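Monosaccharide ABC transporter substrate-binding protein, CUT2 family (Bradyrhizobium sp., PDB 4YHS) probably binds a sugar or related small solute in the periplasm and delivers it to a membrane ABC importer of the CUT2 family. Local coordinates at residues V47-L52 with A306-V311; I156-L161 with K317-H322; G193-G198 with P221-T226; N244-A249 with K270-A275; A294-M299 with F328-A333. All blocks are in the same frame, centred on the assembly; numbering follows the deposited sequence.

Contact 1: V47-L52 with A306-V311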
# COMPACT_ATOMS: atom_id res chain seq x y z
N VAL A 47 -13.46 9.97 -5.89
CA VAL A 47 -14.80 9.51 -5.53
C VAL A 47 -14.88 9.01 -4.08
O VAL A 47 -13.90 8.51 -3.54
CB VAL A 47 -15.26 8.37 -6.45
CG1 VAL A 47 -15.55 8.90 -7.83
CG2 VAL A 47 -14.19 7.25 -6.48
N LYS A 48 -16.05 9.15 -3.45
CA LYS A 48 -16.33 8.45 -2.19
C LYS A 48 -16.67 7.00 -2.48
O LYS A 48 -17.55 6.73 -3.33
CB LYS A 48 -17.50 9.11 -1.44
CG LYS A 48 -17.26 10.54 -1.10
CD LYS A 48 -16.32 10.65 0.08
CE LYS A 48 -16.32 12.06 0.65
NZ LYS A 48 -15.56 12.11 1.93
N TYR A 49 -16.01 6.08 -1.78
CA TYR A 49 -16.31 4.67 -1.94
C TYR A 49 -17.37 4.29 -0.93
O TYR A 49 -17.19 4.50 0.27
CB TYR A 49 -15.09 3.77 -1.77
CG TYR A 49 -15.42 2.37 -2.20
CD1 TYR A 49 -16.01 1.47 -1.32
CD2 TYR A 49 -15.21 1.96 -3.49
CE1 TYR A 49 -16.38 0.20 -1.73
CE2 TYR A 49 -15.55 0.69 -3.91
CZ TYR A 49 -16.14 -0.19 -3.04
OH TYR A 49 -16.50 -1.45 -3.49
N VAL A 50 -18.48 3.76 -1.43
CA VAL A 50 -19.58 3.28 -0.60
C VAL A 50 -19.83 1.79 -0.80
O VAL A 50 -20.23 1.38 -1.88
CB VAL A 50 -20.87 4.06 -0.91
CG1 VAL A 50 -21.97 3.62 0.02
CG2 VAL A 50 -20.63 5.55 -0.77
N PRO A 51 -19.62 0.99 0.24
CA PRO A 51 -19.90 -0.44 0.08
C PRO A 51 -21.37 -0.76 0.30
O PRO A 51 -22.18 0.14 0.66
CB PRO A 51 -19.03 -1.06 1.17
CG PRO A 51 -19.13 -0.08 2.29
CD PRO A 51 -19.17 1.29 1.61
N LEU A 52 -21.73 -2.01 0.05
CA LEU A 52 -23.06 -2.51 0.36
C LEU A 52 -23.28 -2.56 1.86
O LEU A 52 -22.32 -2.72 2.63
CB LEU A 52 -23.28 -3.91 -0.23
CG LEU A 52 -23.21 -4.06 -1.75
CD1 LEU A 52 -23.26 -5.54 -2.13
CD2 LEU A 52 -24.33 -3.28 -2.45
N ALA A 306 -11.98 -4.94 -1.94
CA ALA A 306 -11.94 -6.19 -2.72
C ALA A 306 -13.12 -7.11 -2.37
O ALA A 306 -13.73 -7.70 -3.24
CB ALA A 306 -10.64 -6.93 -2.48
N VAL A 307 -13.41 -7.23 -1.08
CA VAL A 307 -14.52 -8.04 -0.65
C VAL A 307 -15.83 -7.44 -1.14
O VAL A 307 -16.68 -8.16 -1.71
CB VAL A 307 -14.56 -8.20 0.88
CG1 VAL A 307 -15.88 -8.86 1.37
CG2 VAL A 307 -13.37 -9.00 1.35
N ASP A 308 -16.01 -6.13 -0.95
CA ASP A 308 -17.23 -5.47 -1.42
C ASP A 308 -17.43 -5.62 -2.93
O ASP A 308 -18.52 -5.93 -3.40
CB ASP A 308 -17.23 -3.99 -1.06
CG ASP A 308 -18.56 -3.31 -1.40
OD1 ASP A 308 -19.59 -3.78 -0.89
OD2 ASP A 308 -18.59 -2.33 -2.18
N GLN A 309 -16.35 -5.40 -3.67
CA GLN A 309 -16.38 -5.60 -5.10
C GLN A 309 -16.85 -7.04 -5.48
O GLN A 309 -17.70 -7.22 -6.36
CB GLN A 309 -14.99 -5.35 -5.69
CG GLN A 309 -14.62 -3.87 -5.92
CD GLN A 309 -13.17 -3.72 -6.25
OE1 GLN A 309 -12.34 -4.52 -5.80
NE2 GLN A 309 -12.84 -2.74 -7.09
N ALA A 310 -16.27 -8.04 -4.84
CA ALA A 310 -16.61 -9.43 -5.14
C ALA A 310 -18.09 -9.66 -4.94
O ALA A 310 -18.75 -10.25 -5.79
CB ALA A 310 -15.83 -10.39 -4.28
N VAL A 311 -18.61 -9.18 -3.81
CA VAL A 311 -20.02 -9.39 -3.48
C VAL A 311 -20.91 -8.69 -4.51
O VAL A 311 -21.86 -9.28 -5.03
CB VAL A 311 -20.31 -8.91 -2.03
CG1 VAL A 311 -21.81 -8.93 -1.72
CG2 VAL A 311 -19.52 -9.81 -1.02
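Tyr49 ends strand 43-49 and meets Asp308 of helix 299-314. The strand belongs to the large mixed sheet in one lobe of a periplasmic binding protein fold, and the helix packs against the same sheet. The phenol extends from the strand with CG anti to the backbone N (chi1 -170°), which carries its oxygen to the helix. Tyr49 OH donates to Asp308 OD2 at 2.6 Å, using the anti lone pair of that oxygen. The ring and carboxylate planes stand 85° apart, and OD2 sits at the ring edge. Gln309 also borders the hydroxyl, with its CG 3.9 Å from Tyr49 OH. The amide of Gln309 is engaged elsewhere: its NE2 bonds to the carbonyls of Val320 and Lys159. Val50 then turns its side chain away from the helix. Pro51 brings its CB against the carboxylate, 3.4 Å from Asp308 CG. Trp26 and helix 71-87, through Glu83 and Arg86, also touch this proline. The second oxygen is taken by the backbone of Leu52. Leu52 N donates to Asp308 OD1 at 2.9 Å in a nearly straight bond of 169°, arriving on the syn side and tilted out of the carboxylate plane. Asp308 OD2 also forms a salt bridge with Arg312 NE. Each oxygen of this buried carboxylate is therefore satisfied, and the arginine would probably stabilise its negative charge. Beyond the acid the contact turns apolar: the methyl Leu52 CD1 lies 3.7 Å from Val311 CG1.

Contact 2: I156-L161 with K317-H322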
# COMPACT_ATOMS: atom_id res chain seq x y z
N ILE A 156 -9.37 -10.39 -15.17
CA ILE A 156 -9.62 -9.83 -13.85
C ILE A 156 -10.93 -9.03 -13.89
O ILE A 156 -11.15 -8.24 -14.82
CB ILE A 156 -8.45 -8.94 -13.45
CG1 ILE A 156 -7.23 -9.80 -13.10
CG2 ILE A 156 -8.81 -8.00 -12.31
CD1 ILE A 156 -7.42 -10.69 -11.90
N ALA A 157 -11.80 -9.21 -12.90
CA ALA A 157 -13.08 -8.49 -12.88
C ALA A 157 -12.96 -7.08 -12.29
O ALA A 157 -13.73 -6.19 -12.65
CB ALA A 157 -14.16 -9.30 -12.11
N ALA A 158 -12.04 -6.91 -11.33
CA ALA A 158 -11.91 -5.63 -10.62
C ALA A 158 -10.54 -5.54 -9.98
O ALA A 158 -9.96 -6.57 -9.65
CB ALA A 158 -12.95 -5.47 -9.54
N LYS A 159 -10.05 -4.31 -9.80
CA LYS A 159 -8.83 -4.03 -9.06
C LYS A 159 -9.11 -3.20 -7.82
O LYS A 159 -9.92 -2.25 -7.85
CB LYS A 159 -7.81 -3.31 -9.95
CG LYS A 159 -7.35 -4.12 -11.17
CD LYS A 159 -6.45 -3.31 -12.08
CE LYS A 159 -6.01 -4.16 -13.27
NZ LYS A 159 -4.92 -5.09 -12.88
N SER A 160 -8.45 -3.57 -6.73
CA SER A 160 -8.42 -2.79 -5.49
C SER A 160 -6.96 -2.59 -5.12
O SER A 160 -6.33 -3.48 -4.51
CB SER A 160 -9.16 -3.51 -4.38
OG SER A 160 -9.19 -2.72 -3.21
N LEU A 161 -6.41 -1.45 -5.50
CA LEU A 161 -5.00 -1.23 -5.33
C LEU A 161 -4.63 0.23 -5.56
O LEU A 161 -5.45 1.05 -6.00
CB LEU A 161 -4.21 -2.13 -6.29
CG LEU A 161 -4.76 -2.27 -7.71
CD1 LEU A 161 -4.54 -1.02 -8.52
CD2 LEU A 161 -4.08 -3.48 -8.39
N LYS A 317 -24.69 -6.32 -9.01
CA LYS A 317 -24.86 -4.92 -8.67
C LYS A 317 -23.78 -4.06 -9.30
O LYS A 317 -22.71 -4.56 -9.67
CB LYS A 317 -24.86 -4.73 -7.15
CG LYS A 317 -26.13 -5.28 -6.49
CD LYS A 317 -26.11 -5.06 -4.98
CE LYS A 317 -27.46 -5.32 -4.35
NZ LYS A 317 -27.92 -6.71 -4.58
N ASP A 318 -24.03 -2.77 -9.40
CA ASP A 318 -23.03 -1.84 -9.86
C ASP A 318 -21.82 -1.89 -8.95
O ASP A 318 -21.94 -2.13 -7.75
CB ASP A 318 -23.58 -0.42 -9.91
CG ASP A 318 -24.48 -0.18 -11.10
OD1 ASP A 318 -24.47 -1.00 -12.05
OD2 ASP A 318 -25.19 0.85 -11.09
N TYR A 319 -20.65 -1.73 -9.54
CA TYR A 319 -19.42 -1.70 -8.76
C TYR A 319 -18.41 -0.86 -9.48
O TYR A 319 -18.55 -0.58 -10.69
CB TYR A 319 -18.87 -3.09 -8.51
CG TYR A 319 -18.50 -3.84 -9.79
CD1 TYR A 319 -19.49 -4.38 -10.60
CD2 TYR A 319 -17.17 -4.02 -10.18
CE1 TYR A 319 -19.18 -5.07 -11.77
CE2 TYR A 319 -16.86 -4.71 -11.36
CZ TYR A 319 -17.87 -5.23 -12.13
OH TYR A 319 -17.58 -5.91 -13.30
N VAL A 320 -17.41 -0.42 -8.73
CA VAL A 320 -16.35 0.39 -9.27
C VAL A 320 -15.25 -0.59 -9.68
O VAL A 320 -14.80 -1.36 -8.87
CB VAL A 320 -15.84 1.42 -8.24
CG1 VAL A 320 -14.69 2.18 -8.83
CG2 VAL A 320 -16.98 2.35 -7.80
N LYS A 321 -14.85 -0.57 -10.96
CA LYS A 321 -14.00 -1.65 -11.47
C LYS A 321 -12.52 -1.52 -11.13
O LYS A 321 -11.83 -2.52 -10.93
CB LYS A 321 -14.16 -1.75 -12.99
CG LYS A 321 -13.45 -2.90 -13.64
CD LYS A 321 -14.07 -3.18 -15.03
CE LYS A 321 -13.25 -4.21 -15.80
NZ LYS A 321 -13.94 -4.75 -17.00
N HIS A 322 -12.03 -0.28 -11.08
CA HIS A 322 -10.63 -0.06 -10.85
C HIS A 322 -10.48 1.13 -9.88
O HIS A 322 -10.70 2.29 -10.24
CB HIS A 322 -9.93 0.14 -12.19
CG HIS A 322 -8.45 0.31 -12.11
ND1 HIS A 322 -7.66 0.33 -13.24
CD2 HIS A 322 -7.61 0.52 -11.07
CE1 HIS A 322 -6.40 0.53 -12.90
NE2 HIS A 322 -6.34 0.66 -11.59
O HOH W 1 -12.90 -7.80 -16.85
O HOH W 2 -15.15 -6.57 -14.68
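Lys159 and Lys321 join the two segments through their backbones. Lys159 N donates to Lys321 O at 2.8 Å, and Ala158 CA approaches the same carbonyl at 3.1 Å. This is the start of the parallel pairing of strand 158-160 with strand 322-331, where Lys159 pairs with His322. The tight part lies beside it. Lys159 stretches over His322 and puts CD 3.9 Å from the imidazole centroid, 6° off the ring normal, in a CH-pi contact. The bend at the end of the lysine (chi4 -79°) carries NZ past the ring to a salt bridge with Asp146. His322 ND1 is held by Phe38 N, and Leu161 CD1 lies 3.9 Å from His322 NE2. The other side is looser and wet. Ala157 O meets the edge of the Tyr319 ring, at 3.7 Å from CE2, and packs on the aliphatic part of Lys321. Two waters fill in around Lys321 NZ. One receives a bond from NZ and donates to Ile156 O. The second bridges Ala157 O and Tyr319 OH, with a weak bond from NZ. The ammonium of Lys321 thus reaches the backbone through water, whereas that of Lys159 is probably held more directly, by an acid.

Contact 3: G193-G198 with P221-T226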
# COMPACT_ATOMS: atom_id res chain seq x y z
N GLY A 193 15.13 2.55 -2.04
CA GLY A 193 15.01 1.10 -1.92
C GLY A 193 15.82 0.43 -3.02
O GLY A 193 16.70 1.04 -3.59
N PRO A 194 15.52 -0.84 -3.33
CA PRO A 194 16.41 -1.55 -4.28
C PRO A 194 16.29 -1.10 -5.76
O PRO A 194 15.20 -1.04 -6.32
CB PRO A 194 15.97 -3.01 -4.11
CG PRO A 194 14.58 -2.94 -3.57
CD PRO A 194 14.64 -1.77 -2.61
N ALA A 195 17.43 -0.78 -6.34
CA ALA A 195 17.49 -0.21 -7.67
C ALA A 195 16.85 -1.16 -8.67
O ALA A 195 17.10 -2.38 -8.66
CB ALA A 195 18.92 0.08 -8.05
N GLY A 196 15.97 -0.61 -9.50
CA GLY A 196 15.42 -1.37 -10.61
C GLY A 196 14.15 -2.12 -10.28
O GLY A 196 13.48 -2.63 -11.20
N ALA A 197 13.81 -2.23 -9.00
CA ALA A 197 12.55 -2.83 -8.59
C ALA A 197 11.40 -1.94 -9.10
O ALA A 197 11.50 -0.72 -9.06
CB ALA A 197 12.48 -3.00 -7.08
N GLY A 198 10.32 -2.55 -9.59
CA GLY A 198 9.22 -1.78 -10.15
C GLY A 198 8.69 -0.72 -9.18
O GLY A 198 8.56 0.45 -9.53
N PRO A 221 20.07 9.74 -5.89
CA PRO A 221 19.46 8.64 -5.14
C PRO A 221 20.46 7.59 -4.71
O PRO A 221 21.36 7.22 -5.49
CB PRO A 221 18.46 8.05 -6.14
CG PRO A 221 18.94 8.49 -7.47
CD PRO A 221 19.48 9.86 -7.24
N LYS A 222 20.30 7.13 -3.48
CA LYS A 222 21.11 6.07 -2.91
C LYS A 222 20.21 4.88 -2.71
O LYS A 222 19.42 4.84 -1.78
CB LYS A 222 21.76 6.52 -1.59
CG LYS A 222 22.81 7.58 -1.75
CD LYS A 222 24.07 7.02 -2.39
CE LYS A 222 24.87 8.15 -3.02
NZ LYS A 222 26.13 7.65 -3.58
N TYR A 223 20.32 3.93 -3.64
CA TYR A 223 19.55 2.69 -3.61
C TYR A 223 20.20 1.64 -2.76
O TYR A 223 21.42 1.65 -2.57
CB TYR A 223 19.41 2.12 -5.02
CG TYR A 223 18.71 3.01 -6.01
CD1 TYR A 223 17.33 2.98 -6.16
CD2 TYR A 223 19.44 3.85 -6.83
CE1 TYR A 223 16.70 3.78 -7.08
CE2 TYR A 223 18.82 4.67 -7.75
CZ TYR A 223 17.45 4.61 -7.89
OH TYR A 223 16.82 5.41 -8.81
N GLY A 224 19.39 0.73 -2.24
CA GLY A 224 19.90 -0.47 -1.61
C GLY A 224 18.74 -1.33 -1.15
O GLY A 224 17.58 -0.89 -1.18
N ASP A 225 19.06 -2.57 -0.75
CA ASP A 225 18.05 -3.50 -0.23
C ASP A 225 17.39 -2.93 1.03
O ASP A 225 17.99 -2.13 1.74
CB ASP A 225 18.69 -4.86 0.09
CG ASP A 225 19.15 -5.61 -1.15
OD1 ASP A 225 18.51 -5.48 -2.21
OD2 ASP A 225 20.16 -6.34 -1.04
N THR A 226 16.16 -3.37 1.30
CA THR A 226 15.37 -2.89 2.44
C THR A 226 15.77 -3.59 3.74
O THR A 226 14.91 -4.05 4.49
CB THR A 226 13.86 -3.09 2.20
OG1 THR A 226 13.65 -4.40 1.68
CG2 THR A 226 13.32 -2.04 1.21
O HOH W 3 17.68 3.05 -0.50
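Ala195 sets its methyl over one face of the Tyr223 ring. Its CB lies 4.0 Å from the ring centroid, a CH-pi contact somewhat off the normal (28°), and the closest ring atom is Tyr223 CG at 3.6 Å from Ala195 CB. The tyrosine holds CG beside its backbone N and anti to the carbonyl carbon (chi1 -60°). This brings the ring next to the first loop, with Gly193 O in the ring plane at its edge, 3.3 Å from Tyr223 CD1. Gly193 O further accepts Gly224 N at 3.0 Å. A water joins Gly193 N to Lys222 O. Both loops follow strands of the parallel sheet, 186-191 and 216-218, and each leads into a helix, as in the alternating beta-alpha layout of a binding protein lobe. From Pro194 to Ala197 the first loop makes a type II beta turn, with Gly196 taking the positive phi of its third position. The Pro194 ring lies along the other loop. Its CD is 3.4 Å from Gly224 O, and Asp225 swings its end back so that OD1 comes within 4.0 Å of Pro194 CB. Thr226 holds OG1 between backbone N and carbonyl carbon (chi1 45°), which leaves CG2 4.1 Å from Pro194 CD. A bound bis-tris, probably from the crystallisation liquor though it may mark a pocket, lies about 5 Å from the Thr226 side chain.

Contact 4: N244-A249 with K270-A275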
# COMPACT_ATOMS: atom_id res chain seq x y z
N ASN A 244 24.84 19.33 5.94
CA ASN A 244 23.69 20.23 6.02
C ASN A 244 22.40 19.69 5.44
O ASN A 244 21.44 20.45 5.24
CB ASN A 244 24.05 21.54 5.32
CG ASN A 244 23.22 22.70 5.82
OD1 ASN A 244 22.46 23.30 5.06
ND2 ASN A 244 23.37 23.02 7.10
N ILE A 245 22.34 18.37 5.18
CA ILE A 245 21.10 17.74 4.73
C ILE A 245 19.99 18.20 5.66
O ILE A 245 20.21 18.24 6.87
CB ILE A 245 21.17 16.21 4.73
CG1 ILE A 245 21.99 15.70 3.56
CG2 ILE A 245 19.79 15.59 4.58
CD1 ILE A 245 22.28 14.20 3.64
N ARG A 246 18.83 18.55 5.11
CA ARG A 246 17.68 18.98 5.92
C ARG A 246 16.66 17.84 6.12
O ARG A 246 16.03 17.73 7.17
CB ARG A 246 17.02 20.19 5.27
CG ARG A 246 15.81 20.72 6.01
CD ARG A 246 16.18 21.23 7.40
NE ARG A 246 14.99 21.68 8.10
CZ ARG A 246 14.17 20.88 8.78
NH1 ARG A 246 14.41 19.58 8.87
NH2 ARG A 246 13.10 21.40 9.36
N TYR A 247 16.51 16.99 5.11
CA TYR A 247 15.59 15.85 5.18
C TYR A 247 16.24 14.57 4.72
O TYR A 247 17.01 14.58 3.76
CB TYR A 247 14.34 16.05 4.33
CG TYR A 247 13.53 17.24 4.70
CD1 TYR A 247 12.68 17.20 5.79
CD2 TYR A 247 13.62 18.41 3.97
CE1 TYR A 247 11.93 18.29 6.14
CE2 TYR A 247 12.87 19.53 4.32
CZ TYR A 247 12.01 19.45 5.41
OH TYR A 247 11.25 20.52 5.79
N VAL A 248 15.88 13.49 5.40
CA VAL A 248 16.22 12.14 4.99
C VAL A 248 14.90 11.46 4.66
O VAL A 248 14.04 11.29 5.53
CB VAL A 248 16.96 11.38 6.10
CG1 VAL A 248 16.99 9.86 5.84
CG2 VAL A 248 18.36 11.95 6.24
N ALA A 249 14.71 11.14 3.39
CA ALA A 249 13.47 10.53 2.94
C ALA A 249 13.77 9.27 2.17
O ALA A 249 14.75 9.20 1.43
CB ALA A 249 12.67 11.47 2.07
N LYS A 270 17.06 18.90 13.59
CA LYS A 270 17.86 19.52 12.53
C LYS A 270 17.65 18.81 11.21
O LYS A 270 17.70 19.42 10.15
CB LYS A 270 19.35 19.48 12.86
CG LYS A 270 19.75 20.28 14.10
CD LYS A 270 21.26 20.36 14.23
CE LYS A 270 21.68 20.95 15.55
NZ LYS A 270 23.13 20.77 15.78
N VAL A 271 17.49 17.49 11.30
CA VAL A 271 17.18 16.68 10.14
C VAL A 271 15.87 15.99 10.42
O VAL A 271 15.73 15.33 11.45
CB VAL A 271 18.30 15.65 9.87
CG1 VAL A 271 17.93 14.74 8.68
CG2 VAL A 271 19.67 16.34 9.69
N ASP A 272 14.89 16.17 9.52
CA ASP A 272 13.63 15.45 9.62
C ASP A 272 13.55 14.24 8.70
O ASP A 272 14.17 14.20 7.63
CB ASP A 272 12.48 16.40 9.31
CG ASP A 272 12.18 17.31 10.47
OD1 ASP A 272 11.70 16.80 11.48
OD2 ASP A 272 12.44 18.53 10.37
N LEU A 273 12.79 13.25 9.16
CA LEU A 273 12.71 11.96 8.48
C LEU A 273 11.35 11.78 7.82
O LEU A 273 10.32 12.11 8.40
CB LEU A 273 12.98 10.84 9.46
CG LEU A 273 14.23 11.04 10.31
CD1 LEU A 273 14.36 9.93 11.34
CD2 LEU A 273 15.48 11.07 9.42
N LEU A 274 11.36 11.22 6.61
CA LEU A 274 10.11 10.88 5.95
C LEU A 274 10.25 9.52 5.31
O LEU A 274 11.35 9.13 4.91
CB LEU A 274 9.73 11.94 4.91
CG LEU A 274 9.32 13.35 5.33
CD1 LEU A 274 10.52 14.28 5.45
CD2 LEU A 274 8.34 13.88 4.32
N ALA A 275 9.13 8.79 5.23
CA ALA A 275 9.05 7.56 4.47
C ALA A 275 8.03 7.76 3.34
O ALA A 275 7.15 8.62 3.46
CB ALA A 275 8.65 6.37 5.37
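Tyr247, Val248 and Ala249 pair in parallel with Asp272, Leu273 and Leu274, the strand axes 4.7 Å apart and 19° from parallel. The two strands belong to a beta-alpha-beta unit with helix 252-264 between them, and strand 272-275 is one of the two edge strands of a four-stranded parallel sheet. The backbone ladder has three rungs: Asp272 N to Arg246 O, Val248 N to Asp272 O, and Leu274 N to Val248 O. CA-H...O contacts accompany them. On the face with Val248 and Leu273, the side chains lie side by side, with Leu273 CD2 3.6 Å from Val248 CB. Val248 CG2 also reaches Val271 CG1 at 3.7 Å. Helix 252-264 packs on Val271 and Leu273 through Ile262. On the face with Tyr247 and Leu274, Tyr247 CD1 meets Leu274 CD1 at 3.6 Å, and Leu175 of helix 164-178 touches both residues. Tyr247 OH bonds to His179 NE2. Ala249 CB packs against Leu274 CB. At the start of the strands a salt bridge joins the two segments. The bend of Arg246 at chi2 (63°) brings its guanidinium beside Tyr247 OH, which lies above the middle of one face. Arg246 CG in turn rests on the tyrosine ring, toward its rim. The guanidinium and carboxylate planes are 40° apart. Arg246 NH2 adds a weak bond to Asp272 OD2 at 3.1 Å. Arg246 NH1 makes the stronger one, 2.7 Å to Asp272 OD2, with the oxygen lying in the guanidinium plane and approached on its anti side, tilted from the carboxylate plane.

Contact 5: A294-M299 with F328-A333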
# COMPACT_ATOMS: atom_id res chain seq x y z
N ALA A 294 4.66 10.33 6.49
CA ALA A 294 4.66 9.27 5.49
C ALA A 294 3.24 9.16 4.91
O ALA A 294 2.28 9.40 5.62
CB ALA A 294 5.08 7.91 6.10
N PRO A 295 3.11 8.78 3.63
CA PRO A 295 1.77 8.54 3.06
C PRO A 295 1.19 7.22 3.54
O PRO A 295 1.93 6.28 3.84
CB PRO A 295 2.03 8.48 1.57
CG PRO A 295 3.40 7.93 1.45
CD PRO A 295 4.18 8.53 2.64
N ALA A 296 -0.14 7.15 3.57
CA ALA A 296 -0.81 5.89 3.87
C ALA A 296 -1.62 5.49 2.66
O ALA A 296 -2.33 6.33 2.09
CB ALA A 296 -1.68 6.03 5.08
N ASP A 297 -1.54 4.22 2.28
CA ASP A 297 -2.36 3.70 1.17
C ASP A 297 -3.62 3.00 1.67
O ASP A 297 -4.40 2.46 0.87
CB ASP A 297 -1.57 2.75 0.26
CG ASP A 297 -1.28 1.38 0.88
OD1 ASP A 297 -1.37 1.23 2.10
OD2 ASP A 297 -0.91 0.48 0.12
N SER A 298 -3.85 3.10 2.96
CA SER A 298 -5.04 2.50 3.57
C SER A 298 -5.18 1.04 3.10
O SER A 298 -6.22 0.64 2.52
CB SER A 298 -6.31 3.29 3.20
OG SER A 298 -6.31 4.59 3.75
N MSE A 299 -4.14 0.24 3.31
CA MSE A 299 -4.16 -1.14 2.80
C MSE A 299 -5.27 -1.99 3.42
O MSE A 299 -5.76 -2.93 2.79
CB MSE A 299 -2.80 -1.83 3.01
CG MSE A 299 -2.54 -2.58 4.30
SE MSE A 299 -2.38 -1.40 5.86
CE MSE A 299 -0.53 -0.71 5.65
N PHE A 328 -3.02 9.89 1.23
CA PHE A 328 -2.85 11.12 1.98
C PHE A 328 -1.65 10.96 2.90
O PHE A 328 -1.28 9.84 3.28
CB PHE A 328 -4.10 11.47 2.81
CG PHE A 328 -4.51 10.40 3.80
CD1 PHE A 328 -5.37 9.38 3.41
CD2 PHE A 328 -4.10 10.45 5.12
CE1 PHE A 328 -5.78 8.39 4.31
CE2 PHE A 328 -4.50 9.46 6.03
CZ PHE A 328 -5.34 8.44 5.62
N VAL A 329 -1.05 12.10 3.24
CA VAL A 329 0.17 12.08 4.02
C VAL A 329 -0.22 12.21 5.49
O VAL A 329 -0.95 13.12 5.87
CB VAL A 329 1.13 13.20 3.61
CG1 VAL A 329 2.30 13.29 4.55
CG2 VAL A 329 1.61 12.99 2.15
N VAL A 330 0.30 11.30 6.31
CA VAL A 330 0.12 11.33 7.74
C VAL A 330 1.29 12.02 8.45
O VAL A 330 2.47 11.67 8.22
CB VAL A 330 -0.03 9.89 8.26
CG1 VAL A 330 -0.14 9.87 9.77
CG2 VAL A 330 -1.26 9.25 7.61
N ASP A 331 0.96 12.94 9.37
CA ASP A 331 1.96 13.65 10.16
C ASP A 331 1.39 13.95 11.53
O ASP A 331 0.32 13.48 11.87
CB ASP A 331 2.43 14.94 9.48
CG ASP A 331 1.35 15.97 9.28
OD1 ASP A 331 0.24 15.88 9.88
OD2 ASP A 331 1.64 16.92 8.53
N SER A 332 2.10 14.74 12.34
CA SER A 332 1.63 14.97 13.71
C SER A 332 0.26 15.62 13.73
O SER A 332 -0.52 15.38 14.67
CB SER A 332 2.60 15.86 14.49
OG SER A 332 3.82 15.19 14.67
N ALA A 333 -0.04 16.47 12.74
CA ALA A 333 -1.28 17.25 12.76
C ALA A 333 -2.53 16.44 12.40
O ALA A 333 -3.64 16.88 12.73
CB ALA A 333 -1.15 18.45 11.83
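Ala294 and Val330 bond to each other twice through their backbones. Ala294 N donates to Val330 O at 3.1 Å, and Val330 N donates to Ala294 O at 2.8 Å. Ala296 N gives a third bond to Phe328 O at 2.9 Å. Between these hydrogen-bonded pairs lies the non-hydrogen-bonded pair of Pro295 and Val329, whose CA atoms come within 4.0 Å. The proline has no N-H to offer, and this pair needs none. Pro295 CA adds a CA-H...O contact to Phe328 O. The strands are antiparallel but strongly twisted, their directions 127° apart.

The apolar contacts lie on the face that carries Ala296, Phe328 and Val330. Ala296 CB is 4.1 Å from Val330 CG2, and Phe328 CZ comes to 4.4 Å from Ala296 CB. The phenyl holds CG between its backbone N and carbonyl carbon (chi1 58°), which brings the end of the ring beside Ala296 and Ser298. Ile343 also touches Ala296 and Ser298. On the other face, Met167 and Thr171 of helix 164-178 pack on Pro295.

Polar side chains play a smaller part. Ser298 OG lies 3.9 Å from Phe328 CE1 and bonds to Tyr29 OH. The centre of the contact lies about 11 Å from the centre of the molecule. Here strand 322-331 runs on from the mixed sheet of one lobe toward the parallel sheet of the other. The arrangement is consistent with a hinge crossing of a two-lobed periplasmic binding protein.

Contacts 1, 4 and 5 are buried, while contacts 2 and 3 lie at the surface. Contacts 1, 2 and 5 all reach the mixed sheet. Contacts 1 and 2 touch, at Gln309 and where Leu52 packs on Lys317. Contact 4 pairs two strands of the parallel sheet of the other lobe, and contact 3 joins loops that follow two of its strands. Contact 5 lies between and touches contact 4, where Ala275 meets Ala294 and Pro295. Chemistry follows place. Sheet pairing dominates contacts 4 and 5. A single carboxylate organises contact 1. Waters enter contacts 2 and 3. The centres of contacts 1 and 4 are about 38 Å apart.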